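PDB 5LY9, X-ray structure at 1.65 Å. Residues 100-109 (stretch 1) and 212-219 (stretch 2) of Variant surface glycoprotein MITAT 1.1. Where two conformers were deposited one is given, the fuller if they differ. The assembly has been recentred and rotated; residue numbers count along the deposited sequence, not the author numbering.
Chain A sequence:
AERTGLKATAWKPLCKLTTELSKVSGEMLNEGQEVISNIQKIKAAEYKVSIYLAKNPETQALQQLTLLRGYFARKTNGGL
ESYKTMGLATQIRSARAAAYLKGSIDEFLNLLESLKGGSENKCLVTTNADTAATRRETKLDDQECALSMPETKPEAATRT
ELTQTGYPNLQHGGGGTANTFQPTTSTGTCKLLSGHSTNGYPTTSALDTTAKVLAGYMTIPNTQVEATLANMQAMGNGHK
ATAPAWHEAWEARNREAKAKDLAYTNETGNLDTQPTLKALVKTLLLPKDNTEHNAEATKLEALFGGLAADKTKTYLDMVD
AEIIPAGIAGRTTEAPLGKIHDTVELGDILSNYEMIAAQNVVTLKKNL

Stretch 1, residues 100-109: YLKGSIDEFL
Stretch 2, residues 212-219: KVLAGYMT

Nearly three turns of a longer helix meet a tight hairpin here, and the fit is purely apolar: no hydrogen bond crosses between the stretches. Residues 100-109 are helical throughout, with phi/psi near -64/-43 and i-to-i+4 bonds such as F108 N to S104 O at 3.0 Å. On the other side, V213 (-129/179) and M218 (-111/134) pair across the hairpin, V213 N to M218 O at 2.8 Å and M218 N to V213 O at 3.1 Å. Between them the chain reverses through L214 (53/45), A215 (50/39), G216 (98/-9) and Y217 (-70/-40), with Y217 N bonded to L214 O at 3.1 Å. At G216 a side chain would jam against the carbonyl O of A215, so the backbone itself calls for glycine.

I105 and L214 mark the register, their CA atoms 5.7 Å apart; from L101 and S104 to F108 the partners step back from A215 toward V213, so the V213-A215 segment runs against the helix. L214 (m, t) leaves its backbone sideways, but its end reaches the helix: CD2 sits 3.9 Å from I105 CA and 4.3 Å from I105 CG1, with I105 in m, t. The same leucine braces the main bump of the helix, F108, with CG 3.7 Å from F108 CD2.

F108 (chi1 -161°, chi2 76°) points toward the hairpin and fills the hollow lined by V213, L214 and M218. V213 (m) lays CG2 over one ring face, 4.0 Å from the ring centroid and 3.7 Å from F108 CZ, a CH-pi contact. M218 (t, t, m) brings SD obliquely to 4.2 Å from F108 CE2.

Earlier on the helix the relief is shallower. A215 CB lies 4.2 Å from S104 CB and 4.4 Å from L101 CD1, a small methyl meeting a small serine (m) and the end of a leucine (t, p). Charge stays off this surface: D106 points away, and its OD2 takes a 2.8 Å salt bridge from K102 NZ, one turn back.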

ATOM      1  N   TYR A 100       5.663  -2.253  11.213  1.00 17.91           N
ATOM      2  CA  TYR A 100       5.290  -2.813  12.519  1.00 18.69           C
ATOM      3  C   TYR A 100       6.506  -3.306  13.293  1.00 18.96           C
ATOM      4  O   TYR A 100       6.689  -2.998  14.482  1.00 19.18           O
ATOM      5  CB  TYR A 100       4.302  -3.972  12.281  1.00 18.50           C
ATOM      6  CG  TYR A 100       3.766  -4.615  13.542  1.00 18.91           C
ATOM      7  CD1 TYR A 100       3.163  -3.862  14.587  1.00 19.34           C
ATOM      8  CD2 TYR A 100       3.880  -5.980  13.723  1.00 20.62           C
ATOM      9  CE1 TYR A 100       2.661  -4.466  15.693  1.00 19.91           C
ATOM     10  CE2 TYR A 100       3.359  -6.614  14.860  1.00 21.47           C
ATOM     11  CZ  TYR A 100       2.769  -5.849  15.863  1.00 21.57           C
ATOM     12  OH  TYR A 100       2.298  -6.463  16.994  1.00 21.61           O
ATOM     13  N   LEU A 101       7.348  -4.092  12.621  1.00 19.53           N
ATOM     14  CA  LEU A 101       8.607  -4.565  13.202  1.00 19.70           C
ATOM     15  C   LEU A 101       9.509  -3.388  13.605  1.00 19.29           C
ATOM     16  O   LEU A 101      10.040  -3.372  14.757  1.00 18.70           O
ATOM     17  CB  LEU A 101       9.299  -5.542  12.247  1.00 19.77           C
ATOM     18  CG  LEU A 101      10.652  -5.988  12.744  1.00 19.86           C
ATOM     19  CD1 LEU A 101      10.507  -6.754  14.015  1.00 21.38           C
ATOM     20  CD2 LEU A 101      11.321  -6.848  11.652  1.00 21.08           C
ATOM     21  N   LYS A 102       9.613  -2.364  12.751  1.00 18.91           N
ATOM     22  CA  LYS A 102      10.408  -1.183  13.060  1.00 18.60           C
ATOM     23  C   LYS A 102       9.902  -0.472  14.287  1.00 19.46           C
ATOM     24  O   LYS A 102      10.697   0.009  15.152  1.00 19.50           O
ATOM     25  CB  LYS A 102      10.411  -0.261  11.876  1.00 19.06           C
ATOM     26  CG  LYS A 102      11.214   0.965  12.116  1.00 19.78           C
ATOM     27  CD  LYS A 102      11.476   1.729  10.866  1.00 20.49           C
ATOM     28  CE  LYS A 102      11.754   3.207  11.048  1.00 20.93           C
ATOM     29  NZ  LYS A 102      12.872   3.519  12.014  1.00 21.69           N
ATOM     30  N   GLY A 103       8.564  -0.440  14.454  1.00 19.92           N
ATOM     31  CA  GLY A 103       8.003   0.242  15.647  1.00 20.60           C
ATOM     32  C   GLY A 103       8.392  -0.431  16.916  1.00 20.32           C
ATOM     33  O   GLY A 103       8.683   0.226  17.934  1.00 19.40           O
ATOM     34  N   SER A 104       8.443  -1.762  16.931  1.00 19.76           N
ATOM     35  CA  SER A 104       8.853  -2.440  18.117  1.00 19.91           C
ATOM     36  C   SER A 104      10.353  -2.311  18.387  1.00 19.52           C
ATOM     37  O   SER A 104      10.762  -2.070  19.550  1.00 20.04           O
ATOM     38  CB  SER A 104       8.553  -3.961  18.068  1.00 21.24           C
ATOM     39  OG  SER A 104       7.089  -4.153  17.860  1.00 22.13           O
ATOM     40  N   ILE A 105      11.182  -2.459  17.335  1.00 19.85           N
ATOM     41  CA  ILE A 105      12.609  -2.227  17.487  1.00 19.94           C
ATOM     42  C   ILE A 105      12.870  -0.826  18.037  1.00 20.23           C
ATOM     43  O   ILE A 105      13.633  -0.665  18.980  1.00 20.73           O
ATOM     44  CB  ILE A 105      13.341  -2.425  16.166  1.00 20.35           C
ATOM     45  CG1 ILE A 105      13.215  -3.922  15.776  1.00 19.96           C
ATOM     46  CG2 ILE A 105      14.786  -1.969  16.279  1.00 20.76           C
ATOM     47  CD1 ILE A 105      13.697  -4.137  14.351  1.00 21.56           C
ATOM     48  N   ASP A 106      12.249   0.178  17.458  1.00 18.41           N
ATOM     49  CA  ASP A 106      12.554   1.551  17.865  1.00 19.49           C
ATOM     50  C   ASP A 106      12.144   1.781  19.337  1.00 19.69           C
ATOM     51  O   ASP A 106      12.810   2.481  20.114  1.00 19.60           O
ATOM     52  CB  ASP A 106      11.880   2.561  16.917  1.00 20.78           C
ATOM     53  CG  ASP A 106      12.521   2.627  15.537  1.00 18.92           C
ATOM     54  OD1 ASP A 106      13.552   1.927  15.314  1.00 19.93           O
ATOM     55  OD2 ASP A 106      11.983   3.415  14.697  1.00 19.82           O
ATOM     56  N   GLU A 107      10.996   1.230  19.708  1.00 20.68           N
ATOM     57  CA  GLU A 107      10.487   1.428  21.086  1.00 20.39           C
ATOM     58  C   GLU A 107      11.460   0.768  22.072  1.00 20.69           C
ATOM     59  O   GLU A 107      11.809   1.349  23.132  1.00 20.50           O
ATOM     60  CB  GLU A 107       9.068   0.919  21.209  1.00 19.71           C
ATOM     61  CG  GLU A 107       8.423   1.017  22.593  1.00 20.15           C
ATOM     62  CD  GLU A 107       8.129   2.442  23.046  1.00 21.55           C
ATOM     63  OE1 GLU A 107       7.934   3.315  22.123  1.00 21.44           O
ATOM     64  OE2 GLU A 107       7.992   2.612  24.322  1.00 21.43           O
ATOM     65  N   PHE A 108      11.889  -0.455  21.780  1.00 21.29           N
ATOM     66  CA  PHE A 108      12.774  -1.167  22.739  1.00 21.67           C
ATOM     67  C   PHE A 108      14.147  -0.487  22.785  1.00 21.71           C
ATOM     68  O   PHE A 108      14.724  -0.308  23.877  1.00 21.71           O
ATOM     69  CB  PHE A 108      12.848  -2.654  22.527  1.00 22.69           C
ATOM     70  CG  PHE A 108      13.337  -3.378  23.714  1.00 24.33           C
ATOM     71  CD1 PHE A 108      12.471  -3.582  24.824  1.00 26.06           C
ATOM     72  CD2 PHE A 108      14.658  -3.708  23.834  1.00 24.77           C
ATOM     73  CE1 PHE A 108      12.928  -4.204  25.937  1.00 26.64           C
ATOM     74  CE2 PHE A 108      15.111  -4.346  24.973  1.00 25.29           C
ATOM     75  CZ  PHE A 108      14.294  -4.555  26.014  1.00 25.70           C
ATOM     76  N   LEU A 109      14.716  -0.167  21.620  1.00 20.90           N
ATOM     77  CA  LEU A 109      16.000   0.539  21.621  1.00 21.33           C
ATOM     78  C   LEU A 109      15.920   1.873  22.364  1.00 20.95           C
ATOM     79  O   LEU A 109      16.840   2.220  23.113  1.00 21.37           O
ATOM     80  CB  LEU A 109      16.568   0.785  20.214  1.00 21.70           C
ATOM     81  CG  LEU A 109      17.108  -0.415  19.427  1.00 23.39           C
ATOM     82  CD1 LEU A 109      17.470   0.022  18.041  1.00 24.84           C
ATOM     83  CD2 LEU A 109      18.316  -1.080  20.041  1.00 25.76           C
ATOM     84  N   LYS A 212       9.847 -12.158  26.655  1.00 26.40           N
ATOM     85  CA  LYS A 212      10.210 -12.026  25.268  0.50 25.64           C
ATOM     86  C   LYS A 212      10.007 -10.590  24.873  1.00 25.34           C
ATOM     87  O   LYS A 212       8.874 -10.042  24.973  1.00 23.48           O
ATOM     88  CB  LYS A 212       9.329 -12.936  24.405  0.50 27.14           C
ATOM     89  CG  LYS A 212       9.247 -14.362  24.871  0.50 28.36           C
ATOM     90  CD  LYS A 212      10.626 -15.002  24.912  0.50 29.81           C
ATOM     91  CE  LYS A 212      10.857 -15.900  23.708  0.50 31.06           C
ATOM     92  NZ  LYS A 212      10.140 -15.377  22.478  0.50 32.45           N
ATOM     93  N   VAL A 213      11.071  -9.959  24.387  1.00 23.71           N
ATOM     94  CA  VAL A 213      11.042  -8.540  23.998  1.00 22.41           C
ATOM     95  C   VAL A 213      11.617  -8.421  22.582  1.00 21.95           C
ATOM     96  O   VAL A 213      12.005  -9.417  21.972  1.00 21.23           O
ATOM     97  CB  VAL A 213      11.746  -7.649  25.016  1.00 23.00           C
ATOM     98  CG1 VAL A 213      11.066  -7.765  26.379  1.00 24.47           C
ATOM     99  CG2 VAL A 213      13.242  -7.956  25.107  1.00 23.92           C
ATOM    100  N   LEU A 214      11.655  -7.206  22.050  1.00 21.60           N
ATOM    101  CA  LEU A 214      12.075  -6.972  20.666  1.00 21.10           C
ATOM    102  C   LEU A 214      11.254  -7.880  19.742  1.00 21.29           C
ATOM    103  O   LEU A 214      11.823  -8.600  18.860  1.00 20.06           O
ATOM    104  CB  LEU A 214      13.585  -7.134  20.483  1.00 22.01           C
ATOM    105  CG  LEU A 214      14.409  -5.902  20.912  1.00 22.59           C
ATOM    106  CD1 LEU A 214      15.827  -6.253  21.249  1.00 24.13           C
ATOM    107  CD2 LEU A 214      14.376  -4.780  19.879  1.00 23.97           C
ATOM    108  N   ALA A 215       9.936  -7.926  19.985  1.00 22.19           N
ATOM    109  CA  ALA A 215       9.006  -8.769  19.189  1.00 22.33           C
ATOM    110  C   ALA A 215       9.455 -10.226  19.047  1.00 21.90           C
ATOM    111  O   ALA A 215       9.270 -10.881  18.031  1.00 20.80           O
ATOM    112  CB  ALA A 215       8.782  -8.107  17.835  1.00 22.65           C
ATOM    113  N   GLY A 216       9.996 -10.760  20.130  1.00 21.92           N
ATOM    114  CA  GLY A 216      10.382 -12.163  20.193  1.00 23.27           C
ATOM    115  C   GLY A 216      11.853 -12.462  19.942  1.00 23.22           C
ATOM    116  O   GLY A 216      12.285 -13.594  20.079  1.00 25.93           O
ATOM    117  N   TYR A 217      12.641 -11.498  19.524  1.00 22.13           N
ATOM    118  CA  TYR A 217      14.033 -11.744  19.240  1.00 21.52           C
ATOM    119  C   TYR A 217      14.833 -12.009  20.498  1.00 22.43           C
ATOM    120  O   TYR A 217      15.729 -12.903  20.521  1.00 22.73           O
ATOM    121  CB  TYR A 217      14.622 -10.515  18.502  1.00 21.69           C
ATOM    122  CG  TYR A 217      16.081 -10.472  18.296  1.00 21.02           C
ATOM    123  CD1 TYR A 217      16.779 -11.565  17.789  1.00 21.76           C
ATOM    124  CD2 TYR A 217      16.777  -9.322  18.529  1.00 21.86           C
ATOM    125  CE1 TYR A 217      18.151 -11.493  17.593  1.00 22.08           C
ATOM    126  CE2 TYR A 217      18.138  -9.242  18.341  1.00 21.38           C
ATOM    127  CZ  TYR A 217      18.838 -10.288  17.806  1.00 21.87           C
ATOM    128  OH  TYR A 217      20.219 -10.231  17.627  1.00 21.84           O
ATOM    129  N   MET A 218      14.529 -11.247  21.552  1.00 20.66           N
ATOM    130  CA  MET A 218      15.329 -11.241  22.775  1.00 22.07           C
ATOM    131  C   MET A 218      14.552 -11.873  23.911  1.00 22.33           C
ATOM    132  O   MET A 218      13.389 -11.573  24.097  1.00 22.88           O
ATOM    133  CB  MET A 218      15.788  -9.832  23.191  1.00 23.42           C
ATOM    134  CG  MET A 218      16.516  -9.810  24.543  1.00 25.85           C
ATOM    135  SD  MET A 218      16.961  -8.104  25.033  1.00 28.94           S
ATOM    136  CE  MET A 218      18.392  -8.100  24.184  1.00 26.12           C
ATOM    137  N   THR A 219      15.211 -12.753  24.649  1.00 22.66           N
ATOM    138  CA  THR A 219      14.635 -13.332  25.878  1.00 23.65           C
ATOM    139  C   THR A 219      15.377 -12.734  27.079  1.00 23.83           C
ATOM    140  O   THR A 219      16.584 -12.822  27.111  1.00 24.70           O
ATOM    141  CB  THR A 219      14.793 -14.879  25.898  1.00 25.74           C
ATOM    142  OG1 THR A 219      14.211 -15.431  24.738  1.00 27.03           O
ATOM    143  CG2 THR A 219      14.095 -15.514  27.206  1.00 26.81           C
TER